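Local coordinates for NADP-dependent glyceraldehyde-3-phosphate dehydrogenase (Bacillus halodurans, PDB 3PRL), which probably oxidises glyceraldehyde 3-phosphate to 3-phosphoglycerate with NADP+ as oxidant and without a phosphorylation step, as a member of the aldehyde dehydrogenase family, at residues M96-K101 / S192-K197; A158-N163 / N167-K172; V257-G262 / T444-D449. All blocks are in the same frame, centred on the assembly; numbering follows the deposited sequence. Where two conformers were deposited one is given.

Contact 1: M96-K101 / S192-K197; sequences MHEVAK and SLSGIK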
ATOM      1  N   MET D  96      -7.205  11.171  38.221  1.00 34.04           N
ATOM      2  CA  MET D  96      -8.542  11.200  38.857  1.00 34.72           C
ATOM      3  C   MET D  96      -8.770  12.457  39.704  1.00 34.31           C
ATOM      4  O   MET D  96      -9.840  13.047  39.628  1.00 33.87           O
ATOM      5  CB  MET D  96      -8.945   9.913  39.610  1.00 36.31           C
ATOM      6  CG  MET D  96      -7.964   9.365  40.587  1.00 36.23           C
ATOM      7  SD  MET D  96      -8.680   8.687  42.107  1.00 37.92           S
ATOM      8  CE  MET D  96      -7.333   9.113  43.204  1.00 37.57           C
ATOM      9  N   HIS D  97      -7.758  12.885  40.457  1.00 34.18           N
ATOM     10  CA  HIS D  97      -7.881  14.106  41.259  1.00 34.82           C
ATOM     11  C   HIS D  97      -7.950  15.360  40.377  1.00 33.59           C
ATOM     12  O   HIS D  97      -8.888  16.150  40.503  1.00 33.35           O
ATOM     13  CB  HIS D  97      -6.730  14.251  42.270  1.00 35.70           C
ATOM     14  CG  HIS D  97      -6.843  13.362  43.471  1.00 36.47           C
ATOM     15  ND1 HIS D  97      -5.839  12.497  43.851  1.00 36.67           N
ATOM     16  CD2 HIS D  97      -7.831  13.213  44.386  1.00 36.83           C
ATOM     17  CE1 HIS D  97      -6.202  11.848  44.943  1.00 37.31           C
ATOM     18  NE2 HIS D  97      -7.408  12.261  45.287  1.00 37.46           N
ATOM     19  N   GLU D  98      -6.958  15.513  39.490  1.00 32.30           N
ATOM     20  CA  GLU D  98      -6.687  16.772  38.765  1.00 31.02           C
ATOM     21  C   GLU D  98      -7.810  17.184  37.821  1.00 29.12           C
ATOM     22  O   GLU D  98      -8.138  18.371  37.712  1.00 28.54           O
ATOM     23  CB  GLU D  98      -5.370  16.666  37.966  1.00 31.56           C
ATOM     24  CG  GLU D  98      -4.610  17.987  37.795  1.00 35.75           C
ATOM     25  CD  GLU D  98      -3.485  17.923  36.758  1.00 31.53           C
ATOM     26  OE1 GLU D  98      -3.088  16.808  36.330  1.00 35.21           O
ATOM     27  OE2 GLU D  98      -2.986  19.002  36.348  1.00 35.48           O
ATOM     28  N   VAL D  99      -8.357  16.197  37.107  1.00 27.10           N
ATOM     29  CA  VAL D  99      -9.423  16.445  36.149  1.00 24.90           C
ATOM     30  C   VAL D  99     -10.741  15.781  36.570  1.00 23.76           C
ATOM     31  O   VAL D  99     -11.725  15.779  35.816  1.00 22.55           O
ATOM     32  CB  VAL D  99      -8.972  16.125  34.697  1.00 24.60           C
ATOM     33  CG1 VAL D  99      -7.690  16.896  34.359  1.00 23.47           C
ATOM     34  CG2 VAL D  99      -8.761  14.620  34.485  1.00 23.43           C
ATOM     35  N   ALA D 100     -10.763  15.254  37.803  1.00 23.98           N
ATOM     36  CA  ALA D 100     -11.945  14.615  38.395  1.00 24.73           C
ATOM     37  C   ALA D 100     -12.510  13.439  37.579  1.00 25.34           C
ATOM     38  O   ALA D 100     -13.732  13.299  37.407  1.00 26.04           O
ATOM     39  CB  ALA D 100     -13.025  15.662  38.708  1.00 25.37           C
ATOM     40  N   LYS D 101     -11.614  12.584  37.097  1.00 25.43           N
ATOM     41  CA  LYS D 101     -11.993  11.413  36.306  1.00 25.96           C
ATOM     42  C   LYS D 101     -12.163  10.187  37.214  1.00 26.68           C
ATOM     43  O   LYS D 101     -11.290   9.916  38.024  1.00 26.92           O
ATOM     44  CB  LYS D 101     -10.914  11.152  35.253  1.00 25.05           C
ATOM     45  CG  LYS D 101     -11.100   9.913  34.387  1.00 28.47           C
ATOM     46  CD  LYS D 101     -10.167   9.948  33.184  1.00 24.10           C
ATOM     47  CE  LYS D 101     -10.482  11.145  32.261  1.00 27.56           C
ATOM     48  NZ  LYS D 101     -10.092  10.896  30.844  1.00 23.07           N
ATOM     49  N   SER D 192      -2.103  19.863  33.427  1.00 27.11           N
ATOM     50  CA  SER D 192      -0.664  20.062  33.353  1.00 27.52           C
ATOM     51  C   SER D 192       0.165  19.185  34.318  1.00 28.12           C
ATOM     52  O   SER D 192       1.272  18.770  33.960  1.00 28.83           O
ATOM     53  CB  SER D 192      -0.328  21.536  33.549  1.00 27.96           C
ATOM     54  OG  SER D 192      -0.822  22.300  32.458  1.00 32.36           O
ATOM     55  N   LEU D 193      -0.338  18.907  35.526  1.00 27.55           N
ATOM     56  CA  LEU D 193       0.416  18.016  36.435  1.00 27.96           C
ATOM     57  C   LEU D 193       0.517  16.581  35.918  1.00 27.40           C
ATOM     58  O   LEU D 193       1.595  15.963  35.993  1.00 27.81           O
ATOM     59  CB  LEU D 193      -0.147  17.991  37.861  1.00 28.52           C
ATOM     60  CG  LEU D 193      -0.448  19.256  38.662  1.00 29.66           C
ATOM     61  CD1 LEU D 193      -1.254  18.850  39.880  1.00 29.42           C
ATOM     62  CD2 LEU D 193       0.826  20.013  39.072  1.00 29.57           C
ATOM     63  N   SER D 194      -0.607  16.046  35.431  1.00 26.23           N
ATOM     64  CA  SER D 194      -0.635  14.699  34.862  1.00 26.14           C
ATOM     65  C   SER D 194       0.257  14.613  33.623  1.00 26.28           C
ATOM     66  O   SER D 194       1.048  13.691  33.500  1.00 26.69           O
ATOM     67  CB  SER D 194      -2.060  14.237  34.549  1.00 25.62           C
ATOM     68  OG  SER D 194      -2.854  14.149  35.727  1.00 30.73           O
ATOM     69  N   GLY D 195       0.139  15.582  32.717  1.00 26.50           N
ATOM     70  CA  GLY D 195       1.053  15.669  31.574  1.00 26.44           C
ATOM     71  C   GLY D 195       2.526  15.820  31.959  1.00 26.99           C
ATOM     72  O   GLY D 195       3.397  15.294  31.265  1.00 27.20           O
ATOM     73  N   ILE D 196       2.830  16.535  33.046  1.00 27.58           N
ATOM     74  CA  ILE D 196       4.232  16.662  33.459  1.00 28.27           C
ATOM     75  C   ILE D 196       4.749  15.292  33.906  1.00 28.86           C
ATOM     76  O   ILE D 196       5.798  14.841  33.433  1.00 29.16           O
ATOM     77  CB  ILE D 196       4.486  17.800  34.496  1.00 29.30           C
ATOM     78  CG1 ILE D 196       4.209  19.189  33.881  1.00 28.70           C
ATOM     79  CG2 ILE D 196       5.916  17.785  34.969  1.00 29.48           C
ATOM     80  CD1 ILE D 196       4.036  20.313  34.948  1.00 29.71           C
ATOM     81  N   LYS D 197       3.981  14.614  34.762  1.00 29.39           N
ATOM     82  CA  LYS D 197       4.301  13.247  35.191  1.00 30.17           C
ATOM     83  C   LYS D 197       4.439  12.294  34.010  1.00 28.80           C
ATOM     84  O   LYS D 197       5.306  11.434  34.014  1.00 29.09           O
ATOM     85  CB  LYS D 197       3.267  12.693  36.189  1.00 31.16           C
ATOM     86  CG  LYS D 197       3.404  13.215  37.607  1.00 33.85           C
ATOM     87  CD  LYS D 197       4.656  12.681  38.283  1.00 32.79           C
ATOM     88  CE  LYS D 197       4.920  13.365  39.611  1.00 35.31           C
ATOM     89  NZ  LYS D 197       6.303  13.081  40.066  1.00 34.33           N
TER
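With its first torsion short of anti (chi1 -149°) and its chain extended beyond CG, Glu-98 reaches from the last turn of helix 88-98 to the first turn of helix 192-204. There Ser-194 turns OG back beside its own backbone N (chi1 -63°), and the two donors of this one residue converge on one carboxylate oxygen. Glu-98 OE1 accepts from Ser-194 N at 2.7 Å, on its syn side but tilted out of the carboxylate plane. The hydroxyl Ser-194 OG, also 2.7 Å from Glu-98 OE1, comes in nearly in line with the C-O bond. The other oxygen, Glu-98 OE2, takes Leu-193 N at 2.8 Å, again from the syn side and tilted out of plane, and a weak bond from Gly-191 N adds to it. Three bonds across the contact therefore hold the buried carboxylate and restrict its rotation. Leu-193 lays its aliphatic part against the same group, its CB 3.5 Å from Glu-98 CD, while Ile-43 and Phe-10 also pack on this leucine. Ser-192 instead directs OG to Ala-188 O, just ahead of the helix. Peptide N-H groups at the start of a helix would favour an anionic partner. A buried glutamate collecting them illustrates this principle at the start of helix 192-204, just past Lys-186 and Thr-189 of the NADP+ site in the Rossmann-like coenzyme domain.

Contact 2: A158-N163 / N167-K172; sequences AISPFN and NLAAAK
This is mainly van der Waals packing inside a beta-alpha-beta unit, where strand 144-159 runs out into the turn that leads to helix 167-178, and no hydrogen bond crosses between the two segments. Pro-161 and Leu-168 meet roughly at right angles: the ring carbon Pro-161 CG presses on the methyl Leu-168 CD1 at 3.4 Å, tighter than usual for two carbons, and Pro-161 CD lies 3.7 Å from Leu-168 CB. Farther back, Ser-160 sets OG 3.7 Å from Ala-169 CB, and Phe-185 of the neighbouring strand touches both residues. Ala-158 CB rests on Lys-172 CB at 3.8 Å. Lys-172 then runs extended past the strand end, with Lys-172 CE 3.6 Å from Ile-159 O, before a bend at the last torsion (chi4 53°) carries NZ back to its own helix. There Lys-172 NZ donates to Leu-168 O at 2.9 Å, and Thr-238 OG1 is a second partner. Ser-160, an NADP+-site residue, thus packs directly on the helix, and Phe-162 of the same site follows in the loop. Chemically, the lysine serves the interface through its methylenes, while its buried amino group is satisfied by an oxygen of its own helix and by the adjoining strand.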
ATOM      1  N   ALA D 158       2.319  20.498  20.202  1.00 22.53           N
ATOM      2  CA  ALA D 158       1.246  19.631  20.661  1.00 22.54           C
ATOM      3  C   ALA D 158       0.554  20.319  21.813  1.00 23.72           C
ATOM      4  O   ALA D 158       1.191  20.652  22.831  1.00 24.65           O
ATOM      5  CB  ALA D 158       1.793  18.284  21.118  1.00 22.10           C
ATOM      6  N   ILE D 159      -0.747  20.540  21.641  1.00 23.90           N
ATOM      7  CA  ILE D 159      -1.561  21.223  22.636  1.00 24.93           C
ATOM      8  C   ILE D 159      -2.708  20.300  23.011  1.00 24.93           C
ATOM      9  O   ILE D 159      -3.586  20.028  22.198  1.00 25.13           O
ATOM     10  CB  ILE D 159      -2.122  22.567  22.108  1.00 25.38           C
ATOM     11  CG1 ILE D 159      -1.098  23.276  21.202  1.00 22.62           C
ATOM     12  CG2 ILE D 159      -2.604  23.462  23.299  1.00 22.99           C
ATOM     13  CD1 ILE D 159      -1.750  24.301  20.235  1.00 25.45           C
ATOM     14  N   SER D 160      -2.682  19.817  24.242  1.00 25.32           N
ATOM     15  CA  SER D 160      -3.646  18.826  24.697  1.00 25.66           C
ATOM     16  C   SER D 160      -4.687  19.389  25.693  1.00 25.69           C
ATOM     17  O   SER D 160      -4.435  20.415  26.329  1.00 25.95           O
ATOM     18  CB  SER D 160      -2.910  17.602  25.260  1.00 25.06           C
ATOM     19  OG  SER D 160      -2.178  17.925  26.428  1.00 27.35           O
ATOM     20  N   PRO D 161      -5.853  18.708  25.825  1.00 25.24           N
ATOM     21  CA  PRO D 161      -6.980  19.163  26.649  1.00 25.79           C
ATOM     22  C   PRO D 161      -6.961  18.598  28.081  1.00 26.30           C
ATOM     23  O   PRO D 161      -6.049  17.853  28.423  1.00 25.89           O
ATOM     24  CB  PRO D 161      -8.178  18.601  25.891  1.00 25.29           C
ATOM     25  CG  PRO D 161      -7.668  17.286  25.354  1.00 27.45           C
ATOM     26  CD  PRO D 161      -6.141  17.379  25.245  1.00 24.92           C
ATOM     27  N   PHE D 162      -7.954  18.967  28.904  1.00 27.57           N
ATOM     28  CA  PHE D 162      -8.110  18.437  30.268  1.00 28.23           C
ATOM     29  C   PHE D 162      -8.804  17.070  30.243  1.00 28.29           C
ATOM     30  O   PHE D 162      -8.603  16.242  31.131  1.00 28.44           O
ATOM     31  CB  PHE D 162      -8.891  19.428  31.160  1.00 28.96           C
ATOM     32  CG  PHE D 162     -10.389  19.372  30.980  1.00 28.58           C
ATOM     33  CD1 PHE D 162     -11.149  18.393  31.632  1.00 29.08           C
ATOM     34  CD2 PHE D 162     -11.039  20.299  30.158  1.00 28.86           C
ATOM     35  CE1 PHE D 162     -12.544  18.319  31.459  1.00 28.77           C
ATOM     36  CE2 PHE D 162     -12.429  20.241  29.981  1.00 28.61           C
ATOM     37  CZ  PHE D 162     -13.184  19.235  30.643  1.00 29.09           C
ATOM     38  N   ASN D 163      -9.679  16.927  29.246  1.00 28.91           N
ATOM     39  CA  ASN D 163     -10.316  15.717  28.733  1.00 29.45           C
ATOM     40  C   ASN D 163      -9.523  14.451  29.056  1.00 29.01           C
ATOM     41  O   ASN D 163      -9.943  13.589  29.836  1.00 29.81           O
ATOM     42  CB  ASN D 163     -10.316  15.884  27.181  1.00 29.92           C
ATOM     43  CG  ASN D 163     -11.670  15.662  26.519  1.00 28.15           C
ATOM     44  OD1 ASN D 163     -11.753  15.644  25.278  1.00 29.76           O
ATOM     45  ND2 ASN D 163     -12.729  15.548  27.298  1.00 30.30           N
ATOM     46  N   ASN D 167      -3.486  10.534  27.720  1.00 26.63           N
ATOM     47  CA  ASN D 167      -3.879   9.933  26.439  1.00 28.07           C
ATOM     48  C   ASN D 167      -3.787  10.848  25.211  1.00 27.77           C
ATOM     49  O   ASN D 167      -3.146  10.493  24.219  1.00 27.76           O
ATOM     50  CB  ASN D 167      -5.290   9.348  26.567  1.00 30.00           C
ATOM     51  CG  ASN D 167      -5.618   8.376  25.468  1.00 30.91           C
ATOM     52  OD1 ASN D 167      -5.867   8.773  24.326  1.00 29.48           O
ATOM     53  ND2 ASN D 167      -5.620   7.085  25.799  1.00 29.98           N
ATOM     54  N   LEU D 168      -4.423  12.023  25.276  1.00 27.25           N
ATOM     55  CA  LEU D 168      -4.480  12.939  24.139  1.00 26.43           C
ATOM     56  C   LEU D 168      -3.209  13.780  24.019  1.00 25.55           C
ATOM     57  O   LEU D 168      -2.967  14.410  22.985  1.00 25.60           O
ATOM     58  CB  LEU D 168      -5.737  13.825  24.212  1.00 27.30           C
ATOM     59  CG  LEU D 168      -7.102  13.121  24.169  1.00 24.91           C
ATOM     60  CD1 LEU D 168      -8.204  14.144  24.114  1.00 27.37           C
ATOM     61  CD2 LEU D 168      -7.197  12.165  23.001  1.00 26.93           C
ATOM     62  N   ALA D 169      -2.382  13.752  25.065  1.00 24.50           N
ATOM     63  CA  ALA D 169      -1.028  14.302  24.994  1.00 24.19           C
ATOM     64  C   ALA D 169      -0.024  13.361  24.268  1.00 23.71           C
ATOM     65  O   ALA D 169       0.574  13.737  23.251  1.00 23.11           O
ATOM     66  CB  ALA D 169      -0.547  14.657  26.392  1.00 24.51           C
ATOM     67  N   ALA D 170       0.141  12.142  24.780  1.00 23.91           N
ATOM     68  CA  ALA D 170       0.966  11.102  24.121  1.00 24.16           C
ATOM     69  C   ALA D 170       0.553  10.733  22.684  1.00 24.13           C
ATOM     70  O   ALA D 170       1.390  10.360  21.863  1.00 24.15           O
ATOM     71  CB  ALA D 170       0.998   9.870  24.957  1.00 24.37           C
ATOM     72  N   ALA D 171      -0.741  10.798  22.396  1.00 24.29           N
ATOM     73  CA  ALA D 171      -1.248  10.553  21.043  1.00 24.10           C
ATOM     74  C   ALA D 171      -0.651  11.534  20.022  1.00 24.04           C
ATOM     75  O   ALA D 171      -0.702  11.279  18.827  1.00 23.65           O
ATOM     76  CB  ALA D 171      -2.748  10.652  21.034  1.00 23.99           C
ATOM     77  N   LYS D 172      -0.107  12.650  20.505  1.00 24.18           N
ATOM     78  CA  LYS D 172       0.518  13.685  19.659  1.00 23.64           C
ATOM     79  C   LYS D 172       2.024  13.627  19.725  1.00 22.98           C
ATOM     80  O   LYS D 172       2.699  13.727  18.699  1.00 22.59           O
ATOM     81  CB  LYS D 172       0.071  15.080  20.089  1.00 24.33           C
ATOM     82  CG  LYS D 172      -1.415  15.338  19.889  1.00 24.78           C
ATOM     83  CD  LYS D 172      -1.845  16.633  20.584  1.00 24.64           C
ATOM     84  CE  LYS D 172      -3.318  16.921  20.354  1.00 24.97           C
ATOM     85  NZ  LYS D 172      -4.137  15.737  20.739  1.00 24.56           N
TER

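Contact 3: V257-G262 / T444-D449; sequences VLELGG and TERGPD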
ATOM      1  N   VAL D 257      -3.654  20.575  12.492  1.00 23.08           N
ATOM      2  CA  VAL D 257      -4.564  19.477  12.747  1.00 23.60           C
ATOM      3  C   VAL D 257      -5.380  19.834  14.002  1.00 24.11           C
ATOM      4  O   VAL D 257      -4.827  20.224  15.019  1.00 23.79           O
ATOM      5  CB  VAL D 257      -3.778  18.139  12.876  1.00 23.36           C
ATOM      6  CG1 VAL D 257      -4.580  17.054  13.586  1.00 25.80           C
ATOM      7  CG2 VAL D 257      -3.337  17.646  11.482  1.00 25.68           C
ATOM      8  N   LEU D 258      -6.703  19.751  13.895  1.00 24.84           N
ATOM      9  CA  LEU D 258      -7.573  20.121  15.008  1.00 25.32           C
ATOM     10  C   LEU D 258      -8.601  19.043  15.322  1.00 25.62           C
ATOM     11  O   LEU D 258      -9.257  18.503  14.423  1.00 25.55           O
ATOM     12  CB  LEU D 258      -8.303  21.444  14.723  1.00 25.72           C
ATOM     13  CG  LEU D 258      -7.531  22.711  14.343  1.00 25.75           C
ATOM     14  CD1 LEU D 258      -8.459  23.782  13.772  1.00 26.23           C
ATOM     15  CD2 LEU D 258      -6.793  23.254  15.557  1.00 26.17           C
ATOM     16  N   GLU D 259      -8.703  18.733  16.607  1.00 25.75           N
ATOM     17  CA  GLU D 259      -9.772  17.907  17.128  0.50 26.06           C
ATOM     18  C   GLU D 259     -10.622  18.801  18.024  1.00 26.12           C
ATOM     19  O   GLU D 259     -10.176  19.223  19.086  1.00 27.30           O
ATOM     20  CB  GLU D 259      -9.180  16.715  17.893  0.50 26.12           C
ATOM     21  CG  GLU D 259      -8.118  15.982  17.069  0.50 28.31           C
ATOM     22  CD  GLU D 259      -7.404  14.887  17.823  0.50 25.78           C
ATOM     23  OE1 GLU D 259      -6.913  13.957  17.155  0.50 28.07           O
ATOM     24  OE2 GLU D 259      -7.322  14.948  19.065  0.50 28.54           O
ATOM     25  N   LEU D 260     -11.835  19.099  17.584  1.00 24.98           N
ATOM     26  CA  LEU D 260     -12.693  20.035  18.315  1.00 24.12           C
ATOM     27  C   LEU D 260     -13.983  19.369  18.804  1.00 25.12           C
ATOM     28  O   LEU D 260     -14.009  18.164  19.070  1.00 25.15           O
ATOM     29  CB  LEU D 260     -12.962  21.314  17.481  1.00 23.16           C
ATOM     30  CG  LEU D 260     -11.696  21.868  16.791  1.00 20.95           C
ATOM     31  CD1 LEU D 260     -11.974  22.943  15.777  1.00 23.13           C
ATOM     32  CD2 LEU D 260     -10.679  22.343  17.797  1.00 22.99           C
ATOM     33  N   GLY D 261     -15.044  20.158  18.942  1.00 25.74           N
ATOM     34  CA  GLY D 261     -16.273  19.678  19.548  1.00 25.93           C
ATOM     35  C   GLY D 261     -17.162  18.826  18.668  1.00 25.61           C
ATOM     36  O   GLY D 261     -17.053  18.827  17.427  1.00 25.07           O
ATOM     37  N   GLY D 262     -18.066  18.106  19.328  1.00 25.75           N
ATOM     38  CA  GLY D 262     -19.032  17.281  18.632  1.00 26.09           C
ATOM     39  C   GLY D 262     -20.421  17.488  19.173  1.00 26.39           C
ATOM     40  O   GLY D 262     -20.599  17.949  20.299  1.00 26.74           O
ATOM     41  N   THR D 444     -20.658   6.040  19.666  1.00 25.02           N
ATOM     42  CA  THR D 444     -19.535   6.731  19.030  1.00 24.45           C
ATOM     43  C   THR D 444     -18.336   6.666  19.973  1.00 24.90           C
ATOM     44  O   THR D 444     -18.485   6.709  21.182  1.00 25.08           O
ATOM     45  CB  THR D 444     -19.838   8.208  18.625  1.00 23.12           C
ATOM     46  OG1 THR D 444     -20.293   8.940  19.763  1.00 24.07           O
ATOM     47  CG2 THR D 444     -20.922   8.263  17.568  1.00 24.05           C
ATOM     48  N   GLU D 445     -17.145   6.554  19.403  1.00 25.29           N
ATOM     49  CA  GLU D 445     -15.915   6.562  20.196  1.00 25.62           C
ATOM     50  C   GLU D 445     -14.754   6.835  19.271  1.00 25.10           C
ATOM     51  O   GLU D 445     -14.821   6.580  18.068  1.00 24.31           O
ATOM     52  CB  GLU D 445     -15.693   5.226  20.926  1.00 26.13           C
ATOM     53  CG  GLU D 445     -15.193   4.113  20.010  1.00 27.56           C
ATOM     54  CD  GLU D 445     -15.260   2.739  20.634  1.00 26.33           C
ATOM     55  OE1 GLU D 445     -14.828   2.586  21.811  1.00 28.08           O
ATOM     56  OE2 GLU D 445     -15.753   1.820  19.930  1.00 27.92           O
ATOM     57  N   ARG D 446     -13.679   7.331  19.858  1.00 25.75           N
ATOM     58  CA  ARG D 446     -12.466   7.616  19.130  1.00 26.10           C
ATOM     59  C   ARG D 446     -11.786   6.311  18.711  1.00 26.90           C
ATOM     60  O   ARG D 446     -11.368   6.158  17.563  1.00 27.13           O
ATOM     61  CB  ARG D 446     -11.538   8.443  20.017  1.00 26.27           C
ATOM     62  CG  ARG D 446     -10.450   9.136  19.238  1.00 27.66           C
ATOM     63  CD  ARG D 446      -9.156   9.122  20.015  1.00 26.13           C
ATOM     64  NE  ARG D 446      -8.005   9.481  19.186  1.00 27.30           N
ATOM     65  CZ  ARG D 446      -7.585  10.722  18.976  1.00 25.90           C
ATOM     66  NH1 ARG D 446      -6.511  10.925  18.223  1.00 27.05           N
ATOM     67  NH2 ARG D 446      -8.236  11.759  19.496  1.00 27.36           N
ATOM     68  N   GLY D 447     -11.681   5.369  19.647  1.00 27.36           N
ATOM     69  CA  GLY D 447     -10.981   4.114  19.396  1.00 27.50           C
ATOM     70  C   GLY D 447     -11.693   3.195  18.413  1.00 27.56           C
ATOM     71  O   GLY D 447     -12.628   3.616  17.726  1.00 28.49           O
ATOM     72  N   PRO D 448     -11.181   1.963  18.250  1.00 26.75           N
ATOM     73  CA  PRO D 448      -9.808   1.608  18.626  1.00 25.56           C
ATOM     74  C   PRO D 448      -8.850   2.546  17.888  1.00 23.98           C
ATOM     75  O   PRO D 448      -9.191   3.075  16.842  1.00 22.54           O
ATOM     76  CB  PRO D 448      -9.645   0.172  18.119  1.00 26.21           C
ATOM     77  CG  PRO D 448     -10.822  -0.117  17.251  1.00 27.64           C
ATOM     78  CD  PRO D 448     -11.923   0.825  17.682  1.00 26.47           C
ATOM     79  N   ASP D 449      -7.660   2.752  18.423  1.00 24.15           N
ATOM     80  CA  ASP D 449      -6.811   3.853  17.965  1.00 23.47           C
ATOM     81  C   ASP D 449      -6.102   3.697  16.609  1.00 22.56           C
ATOM     82  O   ASP D 449      -5.542   4.654  16.098  1.00 21.78           O
ATOM     83  CB  ASP D 449      -5.849   4.248  19.082  1.00 24.06           C
ATOM     84  CG  ASP D 449      -6.601   4.766  20.304  1.00 26.55           C
ATOM     85  OD1 ASP D 449      -6.664   4.031  21.303  1.00 24.83           O
ATOM     86  OD2 ASP D 449      -7.181   5.871  20.228  1.00 24.22           O
TER
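Arg-446 leaves the loop between strands 437-440 and 460-461 with CB directed at Glu-259 on strand 256-259, and its chain can be followed atom by atom. CG stands anti to the backbone N (chi1 -163°), and a bend at the next torsion sends CD and NE toward the strand. Phe-453 touches the side chains of both the arginine and the glutamate. Arg-446 NE makes a long ion pair within the loop, 3.8 Å from Asp-449 OD2, and Asp-449 is itself held through OD1 by a salt bridge from Arg-112. Arg-446 CZ comes next, 3.8 Å from Glu-259 OE1. At the tip the two terminal nitrogens face the two carboxylate oxygens. Arg-446 NH1 bonds to Glu-259 OE1 at 3.2 Å with a bent angle of 141°; the oxygen is met on its syn side and lies near the guanidinium edge, though tilted from that plane. Arg-446 NH2 lies 3.3 Å from Glu-259 OE2, a nearly straight but weak bond that uses the guanidinium edge in plane. Gln-464 OE1 is a further, weak partner of NH1.

The pair is thus an end-on salt bridge whose flat groups are turned 66° against each other, well short of the coplanar bidentate form. Lys-172 NZ is a weak, distant second partner of Glu-259 OE2. Glu-259 is the predicted active-site residue, modelled in two conformers, of which this bridge describes one. One weak bond and twisted planes pair carboxylate and guanidinium in this conformer; whether the bridge persists in the other is not established.

From the N terminus, the chain passes 96-101 and runs through helix 103-124 into strand 144-159. Contact 2 then closes a very short loop, with only three residues between its segments, and this loop lies wholly within the longer one that contact 1 completes at 192-197. Contact 3 opens later, at 257-262, and its 181-residue excursion through the sheet containing strands 264-268 and 296-302 returns at 444-449; it follows the other two in series. Contact 2 bridges its neighbours in space: Lys-101 NZ lies 2.9 Å from Asn-163 O, while Leu-168 packs on Arg-446. Together they tie helix 88-98 to helix 192-204, the coenzyme-binding beta-alpha-beta unit within itself, and strand 256-259 to the loop at 444-449.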